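Local coordinates for protein ribulose-5-phosphate reductase 1 (Staphylococcus aureus, PDB 6XHK) that catalyses the NADPH-dependent reduction of D-ribulose 5-phosphate to D-ribitol 5-phosphate, a step in making the ribitol phosphate wall teichoic acid of the cell wall, at residues 59-67 with 114-122; 138-146 with 301-311. All coordinates share one frame; numbering follows the deposited sequence.

Contact 1. Residues 59-67 with 114-122; sequences PMSLIHEGV and DGFMQDFVL
Ser61 meets the loop at Asp114 and Gly115 through its hydroxyl, which acts as both donor and acceptor. OG donates to Asp114 OD1 at 2.7 Å, arriving 63° out of the carboxylate plane, and accepts from Gly115 N. With chi1 at 46°, OG sits between its own backbone N and carbonyl carbon, and from there it faces both partners. Next along, Phe116 N gives a weak bond to Ile63 O (2.9 Å, N-H...O angle 128°). The Phe116 ring lies along the backbone of 64-66: His64 CA stands over one face, 4.2 Å from the ring centroid, a CH-pi contact, while Gly66 N lies at the edge, in the ring plane. Met117, its chain bent at chi3, packs on Leu62 and Ile63; its CG lies 3.6 Å from Ile63 CG1, the two side chains crossing obliquely, and its SD is 3.6 Å from Leu62 CB. His64 and Glu65 are predicted zinc ligands; no zinc ion is modelled, and Glu65 pairs with Lys334. A bond from His64 ND1 to Leu62 O probably limits rotation of the imidazole. Polar bonds at Ser61 and Ile63 O, with packing on Leu62, Ile63 and the His64 backbone, thus join this loop to the segment carrying both predicted ligands.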
loop_
_atom_site.group_PDB
_atom_site.type_symbol
_atom_site.label_atom_id
_atom_site.label_comp_id
_atom_site.label_asym_id
_atom_site.label_seq_id
_atom_site.Cartn_x
_atom_site.Cartn_y
_atom_site.Cartn_z
ATOM N N PRO A 59 -11.673 -5.717 20.359
ATOM C CA PRO A 59 -12.002 -4.311 20.082
ATOM C C PRO A 59 -10.767 -3.534 19.637
ATOM O O PRO A 59 -9.765 -3.512 20.362
ATOM C CB PRO A 59 -12.544 -3.812 21.423
ATOM C CG PRO A 59 -11.849 -4.671 22.438
ATOM C CD PRO A 59 -11.447 -5.961 21.796
ATOM N N MET A 60 -10.801 -2.928 18.449
ATOM C CA MET A 60 -9.665 -2.136 17.981
ATOM C C MET A 60 -10.106 -1.250 16.823
ATOM O O MET A 60 -11.055 -1.578 16.106
ATOM C CB MET A 60 -8.491 -3.023 17.537
ATOM C CG MET A 60 -8.771 -3.830 16.272
ATOM S SD MET A 60 -7.383 -4.870 15.749
ATOM C CE MET A 60 -6.001 -3.734 15.927
ATOM N N SER A 61 -9.413 -0.122 16.660
ATOM C CA SER A 61 -9.600 0.726 15.489
ATOM C C SER A 61 -8.870 0.118 14.295
ATOM O O SER A 61 -7.860 -0.582 14.450
ATOM C CB SER A 61 -9.101 2.150 15.754
ATOM O OG SER A 61 -7.835 2.134 16.388
ATOM N N LEU A 62 -9.390 0.394 13.092
ATOM C CA LEU A 62 -8.976 -0.360 11.913
ATOM C C LEU A 62 -7.963 0.324 11.000
ATOM O O LEU A 62 -6.810 -0.107 10.931
ATOM C CB LEU A 62 -10.209 -0.776 11.098
ATOM C CG LEU A 62 -10.997 -1.946 11.695
ATOM C CD1 LEU A 62 -12.091 -2.445 10.760
ATOM C CD2 LEU A 62 -10.016 -3.081 11.957
ATOM N N ILE A 63 -8.375 1.365 10.286
ATOM C CA ILE A 63 -7.635 1.838 9.115
ATOM C C ILE A 63 -6.238 2.329 9.484
ATOM O O ILE A 63 -6.031 2.943 10.537
ATOM C CB ILE A 63 -8.454 2.943 8.416
ATOM C CG1 ILE A 63 -9.845 2.433 8.009
ATOM C CG2 ILE A 63 -7.706 3.589 7.272
ATOM C CD1 ILE A 63 -9.808 1.310 7.060
ATOM N N HIS A 64 -5.310 2.162 8.555
ATOM C CA HIS A 64 -3.926 2.550 8.726
ATOM C C HIS A 64 -3.289 3.272 7.569
ATOM O O HIS A 64 -2.135 3.567 7.568
ATOM C CB HIS A 64 -3.108 1.347 9.008
ATOM C CG HIS A 64 -3.220 0.868 10.410
ATOM N ND1 HIS A 64 -4.334 0.227 10.888
ATOM C CD2 HIS A 64 -2.350 0.922 11.437
ATOM C CE1 HIS A 64 -4.147 -0.098 12.150
ATOM N NE2 HIS A 64 -2.952 0.318 12.509
ATOM N N GLU A 65 -4.046 3.482 6.537
ATOM C CA GLU A 65 -3.623 4.288 5.388
ATOM C C GLU A 65 -4.407 5.600 5.407
ATOM O O GLU A 65 -5.626 5.590 5.203
ATOM C CB GLU A 65 -3.906 3.542 4.086
ATOM C CG GLU A 65 -3.093 2.299 3.891
ATOM C CD GLU A 65 -3.355 1.619 2.564
ATOM O OE1 GLU A 65 -4.268 2.056 1.836
ATOM O OE2 GLU A 65 -2.677 0.609 2.278
ATOM N N GLY A 66 -3.736 6.733 5.625
ATOM C CA GLY A 66 -4.524 7.958 5.628
ATOM C C GLY A 66 -3.750 9.263 5.563
ATOM O O GLY A 66 -2.528 9.306 5.706
ATOM N N VAL A 67 -4.497 10.353 5.374
ATOM C CA VAL A 67 -3.931 11.701 5.362
ATOM C C VAL A 67 -4.884 12.615 6.132
ATOM O O VAL A 67 -6.064 12.297 6.285
ATOM C CB VAL A 67 -3.690 12.170 3.906
ATOM C CG1 VAL A 67 -5.012 12.418 3.166
ATOM C CG2 VAL A 67 -2.805 13.373 3.878
ATOM N N ASP A 114 -2.763 1.274 17.412
ATOM C CA ASP A 114 -4.114 1.819 17.280
ATOM C C ASP A 114 -4.296 2.392 15.875
ATOM O O ASP A 114 -3.319 2.605 15.160
ATOM C CB ASP A 114 -4.389 2.902 18.332
ATOM C CG ASP A 114 -5.728 2.707 19.051
ATOM O OD1 ASP A 114 -6.469 1.743 18.735
ATOM O OD2 ASP A 114 -6.049 3.529 19.929
ATOM N N GLY A 115 -5.547 2.663 15.492
ATOM C CA GLY A 115 -5.894 2.949 14.116
ATOM C C GLY A 115 -6.256 4.401 13.856
ATOM O O GLY A 115 -6.011 5.295 14.668
ATOM N N PHE A 116 -6.857 4.627 12.683
ATOM C CA PHE A 116 -7.146 5.975 12.202
ATOM C C PHE A 116 -8.629 6.325 12.193
ATOM O O PHE A 116 -8.968 7.501 12.019
ATOM C CB PHE A 116 -6.584 6.188 10.785
ATOM C CG PHE A 116 -5.083 6.272 10.722
ATOM C CD1 PHE A 116 -4.316 6.296 11.873
ATOM C CD2 PHE A 116 -4.432 6.288 9.493
ATOM C CE1 PHE A 116 -2.920 6.366 11.797
ATOM C CE2 PHE A 116 -3.033 6.349 9.406
ATOM C CZ PHE A 116 -2.278 6.397 10.559
ATOM N N MET A 117 -9.529 5.365 12.379
ATOM C CA MET A 117 -10.945 5.715 12.478
ATOM C C MET A 117 -11.226 6.333 13.845
ATOM O O MET A 117 -11.833 5.732 14.732
ATOM C CB MET A 117 -11.817 4.502 12.220
ATOM C CG MET A 117 -11.451 3.757 10.978
ATOM S SD MET A 117 -12.269 2.178 11.054
ATOM C CE MET A 117 -13.952 2.668 10.844
ATOM N N GLN A 118 -10.782 7.576 14.010
ATOM C CA GLN A 118 -11.094 8.322 15.219
ATOM C C GLN A 118 -11.128 9.813 14.893
ATOM O O GLN A 118 -10.700 10.243 13.819
ATOM C CB GLN A 118 -10.095 7.999 16.341
ATOM C CG GLN A 118 -8.641 7.972 15.959
ATOM C CD GLN A 118 -7.857 7.067 16.873
ATOM O OE1 GLN A 118 -8.270 5.940 17.113
ATOM N NE2 GLN A 118 -6.764 7.571 17.440
ATOM N N ASP A 119 -11.660 10.603 15.835
ATOM C CA ASP A 119 -11.779 12.040 15.603
ATOM C C ASP A 119 -10.413 12.719 15.580
ATOM O O ASP A 119 -10.227 13.691 14.840
ATOM C CB ASP A 119 -12.664 12.698 16.662
ATOM C CG ASP A 119 -14.151 12.522 16.392
ATOM O OD1 ASP A 119 -14.541 12.406 15.205
ATOM O OD2 ASP A 119 -14.931 12.554 17.378
ATOM N N PHE A 120 -9.447 12.232 16.373
ATOM C CA PHE A 120 -8.105 12.801 16.385
ATOM C C PHE A 120 -7.078 11.676 16.464
ATOM O O PHE A 120 -7.292 10.680 17.162
ATOM C CB PHE A 120 -7.891 13.742 17.569
ATOM C CG PHE A 120 -8.835 14.907 17.602
ATOM C CD1 PHE A 120 -8.645 16.006 16.782
ATOM C CD2 PHE A 120 -9.869 14.934 18.548
ATOM C CE1 PHE A 120 -9.513 17.072 16.840
ATOM C CE2 PHE A 120 -10.729 15.998 18.635
ATOM C CZ PHE A 120 -10.551 17.074 17.780
ATOM N N VAL A 121 -5.966 11.841 15.752
ATOM C CA VAL A 121 -4.861 10.884 15.744
ATOM C C VAL A 121 -3.625 11.595 16.265
ATOM O O VAL A 121 -3.244 12.644 15.738
ATOM C CB VAL A 121 -4.607 10.309 14.341
ATOM C CG1 VAL A 121 -3.549 9.263 14.393
ATOM C CG2 VAL A 121 -5.865 9.675 13.806
ATOM N N LEU A 122 -2.996 11.029 17.292
ATOM C CA LEU A 122 -1.776 11.608 17.844
ATOM C C LEU A 122 -0.562 10.948 17.214
ATOM O O LEU A 122 -0.495 9.726 17.117
ATOM C CB LEU A 122 -1.723 11.449 19.356
ATOM C CG LEU A 122 -2.980 12.002 19.990
ATOM C CD1 LEU A 122 -3.988 10.882 20.259
ATOM C CD2 LEU A 122 -2.584 12.700 21.238
#

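Contact 2. Residues 138-146 with 301-311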
loop_
_atom_site.group_PDB
_atom_site.type_symbol
_atom_site.label_atom_id
_atom_site.label_comp_id
_atom_site.label_asym_id
_atom_site.label_seq_id
_atom_site.Cartn_x
_atom_site.Cartn_y
_atom_site.Cartn_z
ATOM N N SER A 138 -7.495 12.887 -1.805
ATOM C CA SER A 138 -8.222 11.619 -1.873
ATOM C C SER A 138 -7.345 10.496 -2.432
ATOM O O SER A 138 -7.538 9.319 -2.099
ATOM C CB SER A 138 -9.489 11.769 -2.715
ATOM O OG SER A 138 -9.169 11.995 -4.080
ATOM N N ILE A 139 -6.367 10.830 -3.264
ATOM C CA ILE A 139 -5.527 9.796 -3.840
ATOM C C ILE A 139 -4.194 9.668 -3.101
ATOM O O ILE A 139 -3.633 8.564 -3.049
ATOM C CB ILE A 139 -5.361 10.043 -5.358
ATOM C CG1 ILE A 139 -4.551 11.303 -5.639
ATOM C CG2 ILE A 139 -6.739 10.153 -6.026
ATOM C CD1 ILE A 139 -4.687 11.767 -7.067
ATOM N N ILE A 140 -3.709 10.737 -2.474
ATOM C CA ILE A 140 -2.649 10.648 -1.488
ATOM C C ILE A 140 -3.017 9.767 -0.288
ATOM O O ILE A 140 -2.126 9.380 0.470
ATOM C CB ILE A 140 -2.264 12.103 -1.091
ATOM C CG1 ILE A 140 -1.856 12.888 -2.333
ATOM C CG2 ILE A 140 -1.198 12.209 -0.015
ATOM C CD1 ILE A 140 -0.711 12.245 -3.090
ATOM N N SER A 141 -4.298 9.424 -0.090
ATOM C CA SER A 141 -4.649 8.623 1.091
ATOM C C SER A 141 -3.946 7.259 1.095
ATOM O O SER A 141 -3.525 6.770 2.155
ATOM C CB SER A 141 -6.165 8.438 1.211
ATOM O OG SER A 141 -6.743 7.910 0.032
ATOM N N TYR A 142 -3.797 6.625 -0.063
ATOM C CA TYR A 142 -3.134 5.319 -0.086
ATOM C C TYR A 142 -1.653 5.439 -0.463
ATOM O O TYR A 142 -1.132 4.715 -1.300
ATOM C CB TYR A 142 -3.884 4.349 -0.999
ATOM C CG TYR A 142 -4.407 4.889 -2.319
ATOM C CD1 TYR A 142 -5.759 5.127 -2.512
ATOM C CD2 TYR A 142 -3.550 5.067 -3.405
ATOM C CE1 TYR A 142 -6.237 5.584 -3.725
ATOM C CE2 TYR A 142 -4.017 5.522 -4.623
ATOM C CZ TYR A 142 -5.368 5.786 -4.780
ATOM O OH TYR A 142 -5.865 6.254 -5.990
ATOM N N THR A 143 -0.946 6.360 0.193
ATOM C CA THR A 143 0.506 6.479 0.087
ATOM C C THR A 143 1.279 5.366 0.797
ATOM O O THR A 143 2.434 5.122 0.428
ATOM C CB THR A 143 0.935 7.864 0.601
ATOM O OG1 THR A 143 0.141 8.869 -0.041
ATOM C CG2 THR A 143 2.414 8.155 0.410
ATOM N N GLU A 144 0.683 4.672 1.781
ATOM C CA GLU A 144 1.362 3.514 2.364
ATOM C C GLU A 144 1.700 2.466 1.306
ATOM O O GLU A 144 2.770 1.848 1.356
ATOM C CB GLU A 144 0.527 2.851 3.447
ATOM C CG GLU A 144 1.381 1.968 4.340
ATOM C CD GLU A 144 0.638 0.768 4.892
ATOM O OE1 GLU A 144 -0.256 0.247 4.183
ATOM O OE2 GLU A 144 0.934 0.360 6.038
ATOM N N LEU A 145 0.785 2.207 0.370
ATOM C CA LEU A 145 1.116 1.248 -0.675
ATOM C C LEU A 145 2.286 1.733 -1.506
ATOM O O LEU A 145 3.168 0.944 -1.870
ATOM C CB LEU A 145 -0.095 0.957 -1.554
ATOM C CG LEU A 145 -0.756 -0.378 -1.218
ATOM C CD1 LEU A 145 -1.049 -0.488 0.261
ATOM C CD2 LEU A 145 -2.017 -0.579 -2.022
ATOM N N VAL A 146 2.334 3.032 -1.785
ATOM C CA VAL A 146 3.449 3.540 -2.568
ATOM C C VAL A 146 4.738 3.410 -1.785
ATOM O O VAL A 146 5.804 3.172 -2.365
ATOM C CB VAL A 146 3.195 4.993 -2.997
ATOM C CG1 VAL A 146 4.369 5.490 -3.805
ATOM C CG2 VAL A 146 1.924 5.067 -3.813
ATOM N N VAL A 301 1.042 11.158 -9.282
ATOM C CA VAL A 301 -0.259 11.414 -8.667
ATOM C C VAL A 301 -1.373 11.260 -9.698
ATOM O O VAL A 301 -2.465 10.766 -9.386
ATOM C CB VAL A 301 -0.259 12.805 -8.001
ATOM C CG1 VAL A 301 -1.545 13.048 -7.239
ATOM C CG2 VAL A 301 0.928 12.930 -7.046
ATOM N N ASP A 302 -1.099 11.630 -10.953
ATOM C CA ASP A 302 -2.108 11.446 -11.992
ATOM C C ASP A 302 -2.265 9.972 -12.360
ATOM O O ASP A 302 -3.394 9.499 -12.552
ATOM C CB ASP A 302 -1.784 12.299 -13.224
ATOM C CG ASP A 302 -1.840 13.806 -12.939
ATOM O OD1 ASP A 302 -2.872 14.275 -12.411
ATOM O OD2 ASP A 302 -0.884 14.534 -13.294
ATOM N N LYS A 303 -1.150 9.220 -12.444
ATOM C CA LYS A 303 -1.250 7.784 -12.718
ATOM C C LYS A 303 -1.850 7.049 -11.523
ATOM O O LYS A 303 -2.687 6.155 -11.701
ATOM C CB LYS A 303 0.117 7.202 -13.119
ATOM N N LEU A 304 -1.473 7.450 -10.294
ATOM C CA LEU A 304 -2.073 6.892 -9.077
ATOM C C LEU A 304 -3.570 7.117 -9.014
ATOM O O LEU A 304 -4.289 6.332 -8.386
ATOM C CB LEU A 304 -1.431 7.497 -7.832
ATOM C CG LEU A 304 -0.144 6.803 -7.412
ATOM C CD1 LEU A 304 0.634 7.619 -6.388
ATOM C CD2 LEU A 304 -0.522 5.446 -6.836
ATOM N N ALA A 305 -4.051 8.188 -9.636
ATOM C CA ALA A 305 -5.469 8.492 -9.591
ATOM C C ALA A 305 -6.311 7.389 -10.232
ATOM O O ALA A 305 -7.449 7.153 -9.800
ATOM C CB ALA A 305 -5.701 9.830 -10.265
ATOM N N LEU A 306 -5.769 6.688 -11.243
ATOM C CA LEU A 306 -6.471 5.565 -11.865
ATOM C C LEU A 306 -6.740 4.414 -10.910
ATOM O O LEU A 306 -7.535 3.533 -11.265
ATOM C CB LEU A 306 -5.705 5.043 -13.080
ATOM C CG LEU A 306 -6.001 5.759 -14.389
ATOM C CD1 LEU A 306 -7.498 5.670 -14.655
ATOM C CD2 LEU A 306 -5.556 7.219 -14.343
ATOM N N LEU A 307 -6.111 4.400 -9.729
ATOM C CA LEU A 307 -6.392 3.392 -8.715
ATOM C C LEU A 307 -7.563 3.745 -7.823
ATOM O O LEU A 307 -8.159 2.836 -7.229
ATOM C CB LEU A 307 -5.194 3.168 -7.799
ATOM C CG LEU A 307 -4.354 1.924 -8.030
ATOM C CD1 LEU A 307 -3.127 2.028 -7.152
ATOM C CD2 LEU A 307 -5.126 0.637 -7.776
ATOM N N LYS A 308 -7.870 5.040 -7.670
ATOM C CA LYS A 308 -8.998 5.473 -6.851
ATOM C C LYS A 308 -10.258 4.811 -7.379
ATOM O O LYS A 308 -10.721 5.132 -8.478
ATOM C CB LYS A 308 -9.146 7.001 -6.854
ATOM C CG LYS A 308 -10.314 7.561 -6.008
ATOM C CD LYS A 308 -10.328 9.090 -6.107
ATOM C CE LYS A 308 -11.481 9.756 -5.381
ATOM N NZ LYS A 308 -11.503 11.200 -5.736
ATOM N N GLY A 309 -10.785 3.854 -6.622
ATOM C CA GLY A 309 -12.020 3.199 -6.984
ATOM C C GLY A 309 -13.210 4.047 -6.600
ATOM O O GLY A 309 -13.487 5.058 -7.251
ATOM N N GLN A 310 -13.911 3.666 -5.537
ATOM C CA GLN A 310 -15.073 4.402 -5.071
ATOM C C GLN A 310 -14.738 5.203 -3.810
ATOM O O GLN A 310 -13.890 4.803 -3.012
ATOM C CB GLN A 310 -16.231 3.429 -4.831
ATOM C CG GLN A 310 -17.608 4.030 -5.103
ATOM C CD GLN A 310 -18.710 2.984 -5.184
ATOM O OE1 GLN A 310 -18.450 1.775 -5.165
ATOM N NE2 GLN A 310 -19.953 3.449 -5.224
ATOM N N GLU A 311 -15.385 6.366 -3.660
ATOM C CA GLU A 311 -15.204 7.271 -2.527
ATOM C C GLU A 311 -16.485 7.304 -1.695
ATOM O O GLU A 311 -17.594 7.215 -2.230
ATOM C CB GLU A 311 -14.866 8.701 -2.983
ATOM C CG GLU A 311 -13.986 9.498 -2.030
ATOM C CD GLU A 311 -13.949 10.999 -2.327
ATOM O OE1 GLU A 311 -15.024 11.609 -2.510
ATOM O OE2 GLU A 311 -12.848 11.575 -2.395
#
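Tyr142 reaches with its ring into the type I turn from Ala305 to Lys308. Its OH donates to Leu304 O at 2.9 Å, with a C=O...O angle of 140° and the donor 38° above the carbonyl plane. Leu307 N comes to the same oxygen from the opposite face, so two donors grip this carbonyl. The ring presents its edge to Leu304 O, and one of its faces carries Ile139 O, 3.4 Å above the plane and offset toward the rim. The apolar part is buried and closely packed. Ile139 crosses Val301 at about a right angle, and its CG2 lies 3.7 Å from Lys308 CD. Val146 CG2 and Leu304 CD1 meet tip to tip at 3.8 Å.

The looser side is polar and partly exposed at Lys308 and Glu311. Lys308, fully extended with CG anti to its backbone N (chi1 -180°), runs past Ile139, and NZ donates to Ser138 OG at 3.0 Å. Its ion pair with Glu311 OE2 is long, and Ser138 OG is also bonded to Asp136.

The contact joins the segment carrying Glu144, a predicted zinc ligand, to the helix and strand by which the chain leaves the Rossmann-type domain. Helix 284-296 packs on Ile140, Val146 and Val301, helix 174-186 touches Val146 and Leu307, and strand 308-314 pairs in parallel with 334-339 in the catalytic-domain sheet, where Tyr34 of strand 28-36 lies against Ser138 and Glu311.

From the N terminus, contact 1 closes first: 59-67 meets 114-122 across a 46-residue loop inside the GroES-like range, of which 92-113 is not modelled. Contact 2 opens only afterwards, and 138-146 meets 301-311 over 154 intervening residues that include all six strands of the parallel, Rossmann-type sheet. The two loops are therefore in series, neither nested nor crossed. Contact 1 is local to the catalytic domain; contact 2 brings the chain leaving the nucleotide-binding domain back to the catalytic domain, through strand 308-314. Their centres lie 18 Å apart, yet they touch: Glu65 OE2 is 3.1 Å from Glu144 OE1, a close pair of like charges between two predicted zinc ligands, with no zinc ion modelled.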